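Local coordinates for putative membrane protein (PDB 3C8I) that is of unknown function but belongs to the DUF3239 family and is a putative membrane protein, of which this chain is the C-terminal part, at residues P44-R52 and V131-L141. Residues are numbered along the deposited sequence; the frame is centred on the assembly and turned at random.
Sequences PPRWALATR and VRETKFDLLEL
With CG turned away from its carbonyl carbon (chi1 -54°), L49 reaches over to V131 and L141; at T51 a chi1 of 59° wedges OG1 between N and C of its own backbone and brings it against D137 and V131. Both residues sit on strand 47-52, where the C-terminal strand 138-140 adds itself antiparallel as the outermost strand at one end of the chain's six-stranded antiparallel sheet; strand 29-36 flanks strand 47-52 on its other side. L49 and L139 form the hydrogen-bonded pair: L49 N gives to L139 O at 2.8 Å, and L139 N returns the bond to L49 O at 2.9 Å. Beyond this pair the ladder runs on in both directions, through L141 N to W47 O and T51 N to D137 O. The non-hydrogen-bonded pairs A48-E140 and A50-L138 put their side chains on one face, and there CD1 of L138 is 3.8 Å from CB of A48 and equally close to CB of A50. On the L49 face, CD1 of L49 meets CD2 of L141 at 3.6 Å, the two side chains crossing at about a right angle, while CB of L49 packs on CG2 of V131; N124 of helix 115-124 touches both leucines. T51 and V131 meet tip to tip, CG2 and OG1 against CG1. The turn leading into the last strand is braced by T134, whose OG1 donates to V131 O at 2.7 Å and accepts from L138 N. At the strand's far end E140 splits its carboxylate: OE2 is hydrogen-bonded with OG1 of T37, whereas OE1 forms a salt bridge with R46 NH1 at 3.3 Å, through a hydrogen bond that is weak, with the guanidinium and carboxylate planes 36° apart.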
ATOM      1  N   PRO B  44       1.041  28.058 -12.988  1.00 33.70           N
ATOM      2  CA  PRO B  44       2.214  27.530 -13.683  1.00 33.94           C
ATOM      3  C   PRO B  44       2.669  26.242 -12.992  1.00 33.80           C
ATOM      4  O   PRO B  44       2.722  26.208 -11.754  1.00 32.87           O
ATOM      5  CB  PRO B  44       3.265  28.620 -13.495  1.00 33.63           C
ATOM      6  CG  PRO B  44       2.487  29.872 -13.240  1.00 33.69           C
ATOM      7  CD  PRO B  44       1.275  29.417 -12.472  1.00 34.10           C
ATOM      8  N   PRO B  45       2.952  25.186 -13.778  1.00 34.00           N
ATOM      9  CA  PRO B  45       3.182  23.881 -13.182  1.00 33.67           C
ATOM     10  C   PRO B  45       4.483  23.791 -12.397  1.00 33.65           C
ATOM     11  O   PRO B  45       5.478  24.479 -12.708  1.00 31.46           O
ATOM     12  CB  PRO B  45       3.216  22.931 -14.383  1.00 33.99           C
ATOM     13  CG  PRO B  45       3.514  23.785 -15.570  1.00 35.12           C
ATOM     14  CD  PRO B  45       3.023  25.161 -15.254  1.00 34.49           C
ATOM     15  N   ARG B  46       4.449  22.949 -11.379  1.00 32.77           N
ATOM     16  CA  ARG B  46       5.593  22.670 -10.564  1.00 33.86           C
ATOM     17  C   ARG B  46       6.031  21.253 -10.899  1.00 33.17           C
ATOM     18  O   ARG B  46       5.463  20.269 -10.389  1.00 31.22           O
ATOM     19  CB  ARG B  46       5.221  22.810  -9.100  1.00 34.04           C
ATOM     20  CG  ARG B  46       6.403  22.612  -8.203  1.00 37.16           C
ATOM     21  CD  ARG B  46       6.258  23.393  -6.902  1.00 39.83           C
ATOM     22  NE  ARG B  46       6.930  24.671  -6.978  1.00 43.34           N
ATOM     23  CZ  ARG B  46       8.250  24.833  -6.985  1.00 47.20           C
ATOM     24  NH1 ARG B  46       9.079  23.780  -6.941  1.00 49.02           N
ATOM     25  NH2 ARG B  46       8.750  26.067  -7.057  1.00 47.13           N
ATOM     26  N   TRP B  47       7.001  21.144 -11.805  1.00 31.98           N
ATOM     27  CA  TRP B  47       7.310  19.848 -12.392  1.00 32.16           C
ATOM     28  C   TRP B  47       8.074  18.952 -11.444  1.00 31.09           C
ATOM     29  O   TRP B  47       8.906  19.408 -10.676  1.00 31.32           O
ATOM     30  CB  TRP B  47       8.095  19.994 -13.698  1.00 32.86           C
ATOM     31  CG  TRP B  47       7.316  20.627 -14.812  1.00 34.04           C
ATOM     32  CD1 TRP B  47       7.617  21.794 -15.453  1.00 34.83           C
ATOM     33  CD2 TRP B  47       6.111  20.136 -15.423  1.00 34.23           C
ATOM     34  NE1 TRP B  47       6.675  22.060 -16.419  1.00 35.34           N
ATOM     35  CE2 TRP B  47       5.745  21.058 -16.424  1.00 35.72           C
ATOM     36  CE3 TRP B  47       5.310  19.019 -15.221  1.00 35.07           C
ATOM     37  CZ2 TRP B  47       4.609  20.892 -17.213  1.00 35.85           C
ATOM     38  CZ3 TRP B  47       4.185  18.854 -16.012  1.00 35.42           C
ATOM     39  CH2 TRP B  47       3.855  19.780 -16.998  1.00 34.19           C
ATOM     40  N   ALA B  48       7.792  17.663 -11.532  1.00 29.99           N
ATOM     41  CA  ALA B  48       8.487  16.644 -10.771  1.00 30.38           C
ATOM     42  C   ALA B  48       8.531  15.333 -11.565  1.00 29.90           C
ATOM     43  O   ALA B  48       7.772  15.139 -12.538  1.00 29.65           O
ATOM     44  CB  ALA B  48       7.815  16.433  -9.403  1.00 28.88           C
ATOM     45  N   LEU B  49       9.423  14.457 -11.140  1.00 29.74           N
ATOM     46  CA  LEU B  49       9.575  13.126 -11.703  1.00 29.96           C
ATOM     47  C   LEU B  49       9.025  12.129 -10.699  1.00 30.10           C
ATOM     48  O   LEU B  49       9.372  12.177  -9.514  1.00 30.11           O
ATOM     49  CB  LEU B  49      11.054  12.833 -11.969  1.00 30.44           C
ATOM     50  CG  LEU B  49      11.753  13.883 -12.838  1.00 30.10           C
ATOM     51  CD1 LEU B  49      13.264  13.695 -12.804  1.00 32.06           C
ATOM     52  CD2 LEU B  49      11.163  13.876 -14.290  1.00 29.01           C
ATOM     53  N   ALA B  50       8.162  11.232 -11.168  1.00 29.46           N
ATOM     54  CA  ALA B  50       7.568  10.207 -10.312  1.00 29.76           C
ATOM     55  C   ALA B  50       7.873   8.857 -10.926  1.00 30.13           C
ATOM     56  O   ALA B  50       7.634   8.657 -12.104  1.00 32.23           O
ATOM     57  CB  ALA B  50       6.020  10.425 -10.193  1.00 28.08           C
ATOM     58  N   THR B  51       8.366   7.912 -10.145  1.00 29.98           N
ATOM     59  CA  THR B  51       8.627   6.592 -10.671  1.00 29.65           C
ATOM     60  C   THR B  51       7.714   5.523 -10.104  1.00 29.47           C
ATOM     61  O   THR B  51       7.140   5.664  -9.017  1.00 28.23           O
ATOM     62  CB  THR B  51      10.116   6.157 -10.468  1.00 29.80           C
ATOM     63  OG1 THR B  51      10.432   6.162  -9.076  1.00 32.74           O
ATOM     64  CG2 THR B  51      11.093   7.033 -11.301  1.00 31.10           C
ATOM     65  N   ARG B  52       7.587   4.435 -10.852  1.00 29.27           N
ATOM     66  CA  ARG B  52       6.756   3.322 -10.454  1.00 29.63           C
ATOM     67  C   ARG B  52       7.257   2.029 -11.060  1.00 29.32           C
ATOM     68  O   ARG B  52       7.531   1.958 -12.253  1.00 27.76           O
ATOM     69  CB  ARG B  52       5.321   3.547 -10.926  1.00 29.58           C
ATOM     70  CG  ARG B  52       4.363   2.463 -10.537  1.00 29.50           C
ATOM     71  CD  ARG B  52       2.931   2.780 -10.992  1.00 29.10           C
ATOM     72  NE  ARG B  52       1.994   1.734 -10.585  1.00 29.47           N
ATOM     73  CZ  ARG B  52       0.681   1.888 -10.443  1.00 27.27           C
ATOM     74  NH1 ARG B  52       0.112   3.052 -10.724  1.00 27.57           N
ATOM     75  NH2 ARG B  52      -0.080   0.857 -10.047  1.00 27.02           N
ATOM     76  N   VAL B 131      15.688  10.071  -8.058  1.00 41.77           N
ATOM     77  CA  VAL B 131      14.243   9.944  -7.747  1.00 42.25           C
ATOM     78  C   VAL B 131      14.003   8.835  -6.752  1.00 42.69           C
ATOM     79  O   VAL B 131      13.257   9.001  -5.780  1.00 42.45           O
ATOM     80  CB  VAL B 131      13.350   9.669  -8.986  1.00 41.44           C
ATOM     81  CG1 VAL B 131      11.872   9.591  -8.546  1.00 40.70           C
ATOM     82  CG2 VAL B 131      13.550  10.730 -10.022  1.00 39.48           C
ATOM     83  N   ARG B 132      14.649   7.696  -6.969  1.00 43.94           N
ATOM     84  CA  ARG B 132      14.465   6.583  -6.038  1.00 44.90           C
ATOM     85  C   ARG B 132      15.100   6.851  -4.663  1.00 44.82           C
ATOM     86  O   ARG B 132      14.799   6.127  -3.728  1.00 44.68           O
ATOM     87  CB  ARG B 132      14.973   5.262  -6.638  1.00 45.67           C
ATOM     88  CG  ARG B 132      14.135   4.804  -7.841  1.00 47.77           C
ATOM     89  CD  ARG B 132      14.358   3.339  -8.196  1.00 47.51           C
ATOM     90  NE  ARG B 132      15.690   3.073  -8.728  1.00 49.30           N
ATOM     91  CZ  ARG B 132      16.029   1.992  -9.433  1.00 49.44           C
ATOM     92  NH1 ARG B 132      15.142   1.045  -9.705  1.00 49.38           N
ATOM     93  NH2 ARG B 132      17.276   1.855  -9.874  1.00 49.82           N
ATOM     94  N   GLU B 133      15.949   7.883  -4.529  1.00 45.08           N
ATOM     95  CA  GLU B 133      16.500   8.262  -3.198  1.00 44.53           C
ATOM     96  C   GLU B 133      15.523   9.105  -2.365  1.00 43.91           C
ATOM     97  O   GLU B 133      15.766   9.333  -1.182  1.00 43.82           O
ATOM     98  CB  GLU B 133      17.824   9.042  -3.286  1.00 45.87           C
ATOM     99  CG  GLU B 133      19.032   8.395  -4.015  1.00 48.45           C
ATOM    100  CD  GLU B 133      19.464   7.016  -3.487  1.00 51.98           C
ATOM    101  OE1 GLU B 133      18.849   6.511  -2.521  1.00 55.12           O
ATOM    102  OE2 GLU B 133      20.431   6.434  -4.056  1.00 52.05           O
ATOM    103  N   THR B 134      14.437   9.587  -2.977  1.00 42.37           N
ATOM    104  CA  THR B 134      13.433  10.390  -2.265  1.00 41.07           C
ATOM    105  C   THR B 134      12.509   9.447  -1.506  1.00 40.11           C
ATOM    106  O   THR B 134      12.447   8.269  -1.835  1.00 39.89           O
ATOM    107  CB  THR B 134      12.614  11.252  -3.256  1.00 40.63           C
ATOM    108  OG1 THR B 134      11.717  10.413  -4.005  1.00 38.91           O
ATOM    109  CG2 THR B 134      13.547  12.011  -4.202  1.00 39.65           C
ATOM    110  N   LYS B 135      11.751   9.939  -0.526  1.00 40.16           N
ATOM    111  CA  LYS B 135      10.919   9.020   0.264  1.00 39.15           C
ATOM    112  C   LYS B 135       9.648   8.494  -0.398  1.00 38.22           C
ATOM    113  O   LYS B 135       9.160   7.446  -0.003  1.00 38.06           O
ATOM    114  CB  LYS B 135      10.631   9.591   1.660  1.00 40.82           C
ATOM    115  CG  LYS B 135       9.688  10.749   1.729  1.00 42.41           C
ATOM    116  CD  LYS B 135       9.705  11.396   3.122  1.00 41.03           C
ATOM    117  CE  LYS B 135       9.014  10.557   4.195  1.00 39.49           C
ATOM    118  NZ  LYS B 135       8.265  11.449   5.116  1.00 36.13           N
ATOM    119  N   PHE B 136       9.088   9.204  -1.386  1.00 36.44           N
ATOM    120  CA  PHE B 136       7.867   8.755  -2.065  1.00 35.99           C
ATOM    121  C   PHE B 136       8.036   8.585  -3.590  1.00 35.78           C
ATOM    122  O   PHE B 136       7.053   8.604  -4.333  1.00 35.54           O
ATOM    123  CB  PHE B 136       6.705   9.714  -1.787  1.00 34.69           C
ATOM    124  CG  PHE B 136       6.374   9.871  -0.330  1.00 34.51           C
ATOM    125  CD1 PHE B 136       6.302   8.753   0.512  1.00 34.53           C
ATOM    126  CD2 PHE B 136       6.171  11.136   0.217  1.00 33.83           C
ATOM    127  CE1 PHE B 136       6.005   8.901   1.867  1.00 33.96           C
ATOM    128  CE2 PHE B 136       5.856  11.296   1.564  1.00 34.73           C
ATOM    129  CZ  PHE B 136       5.775  10.177   2.393  1.00 34.54           C
ATOM    130  N   ASP B 137       9.273   8.418  -4.039  1.00 35.77           N
ATOM    131  CA  ASP B 137       9.583   8.264  -5.468  1.00 35.43           C
ATOM    132  C   ASP B 137       9.063   9.453  -6.297  1.00 34.90           C
ATOM    133  O   ASP B 137       8.490   9.295  -7.381  1.00 35.02           O
ATOM    134  CB  ASP B 137       9.071   6.900  -5.955  1.00 35.69           C
ATOM    135  CG  ASP B 137       9.856   5.727  -5.341  1.00 39.47           C
ATOM    136  OD1 ASP B 137      11.004   5.955  -4.877  1.00 41.64           O
ATOM    137  OD2 ASP B 137       9.334   4.591  -5.338  1.00 41.46           O
ATOM    138  N   LEU B 138       9.275  10.652  -5.759  1.00 34.18           N
ATOM    139  CA  LEU B 138       8.868  11.892  -6.383  1.00 34.46           C
ATOM    140  C   LEU B 138       9.969  12.912  -6.127  1.00 34.50           C
ATOM    141  O   LEU B 138      10.333  13.173  -4.979  1.00 34.25           O
ATOM    142  CB  LEU B 138       7.526  12.373  -5.814  1.00 33.76           C
ATOM    143  CG  LEU B 138       6.852  13.600  -6.431  1.00 33.40           C
ATOM    144  CD1 LEU B 138       6.326  13.303  -7.797  1.00 32.92           C
ATOM    145  CD2 LEU B 138       5.677  14.091  -5.525  1.00 35.10           C
ATOM    146  N   LEU B 139      10.528  13.447  -7.198  1.00 34.78           N
ATOM    147  CA  LEU B 139      11.635  14.415  -7.121  1.00 35.76           C
ATOM    148  C   LEU B 139      11.236  15.663  -7.890  1.00 36.17           C
ATOM    149  O   LEU B 139      11.003  15.602  -9.090  1.00 34.86           O
ATOM    150  CB  LEU B 139      12.914  13.822  -7.740  1.00 35.75           C
ATOM    151  CG  LEU B 139      14.224  14.633  -7.675  1.00 35.50           C
ATOM    152  CD1 LEU B 139      14.793  14.604  -6.262  1.00 36.13           C
ATOM    153  CD2 LEU B 139      15.272  14.124  -8.695  1.00 35.92           C
ATOM    154  N   GLU B 140      11.161  16.796  -7.209  1.00 37.33           N
ATOM    155  CA  GLU B 140      10.858  18.037  -7.891  1.00 39.06           C
ATOM    156  C   GLU B 140      12.042  18.450  -8.757  1.00 39.18           C
ATOM    157  O   GLU B 140      13.191  18.246  -8.377  1.00 38.90           O
ATOM    158  CB  GLU B 140      10.404  19.135  -6.911  1.00 39.22           C
ATOM    159  CG  GLU B 140       8.929  18.920  -6.496  1.00 41.79           C
ATOM    160  CD  GLU B 140       8.317  20.055  -5.666  1.00 42.86           C
ATOM    161  OE1 GLU B 140       9.069  20.969  -5.242  1.00 46.28           O
ATOM    162  OE2 GLU B 140       7.076  20.010  -5.426  1.00 46.18           O
ATOM    163  N   LEU B 141      11.742  18.923  -9.967  1.00 39.46           N
ATOM    164  CA  LEU B 141      12.732  19.591 -10.796  1.00 40.22           C
ATOM    165  C   LEU B 141      12.815  21.046 -10.350  1.00 40.58           C
ATOM    166  O   LEU B 141      13.701  21.783 -10.794  1.00 42.45           O
ATOM    167  CB  LEU B 141      12.377  19.518 -12.288  1.00 40.42           C
ATOM    168  CG  LEU B 141      12.206  18.148 -12.949  1.00 41.00           C
ATOM    169  CD1 LEU B 141      11.881  18.326 -14.424  1.00 41.52           C
ATOM    170  CD2 LEU B 141      13.447  17.299 -12.781  1.00 42.64           C
TER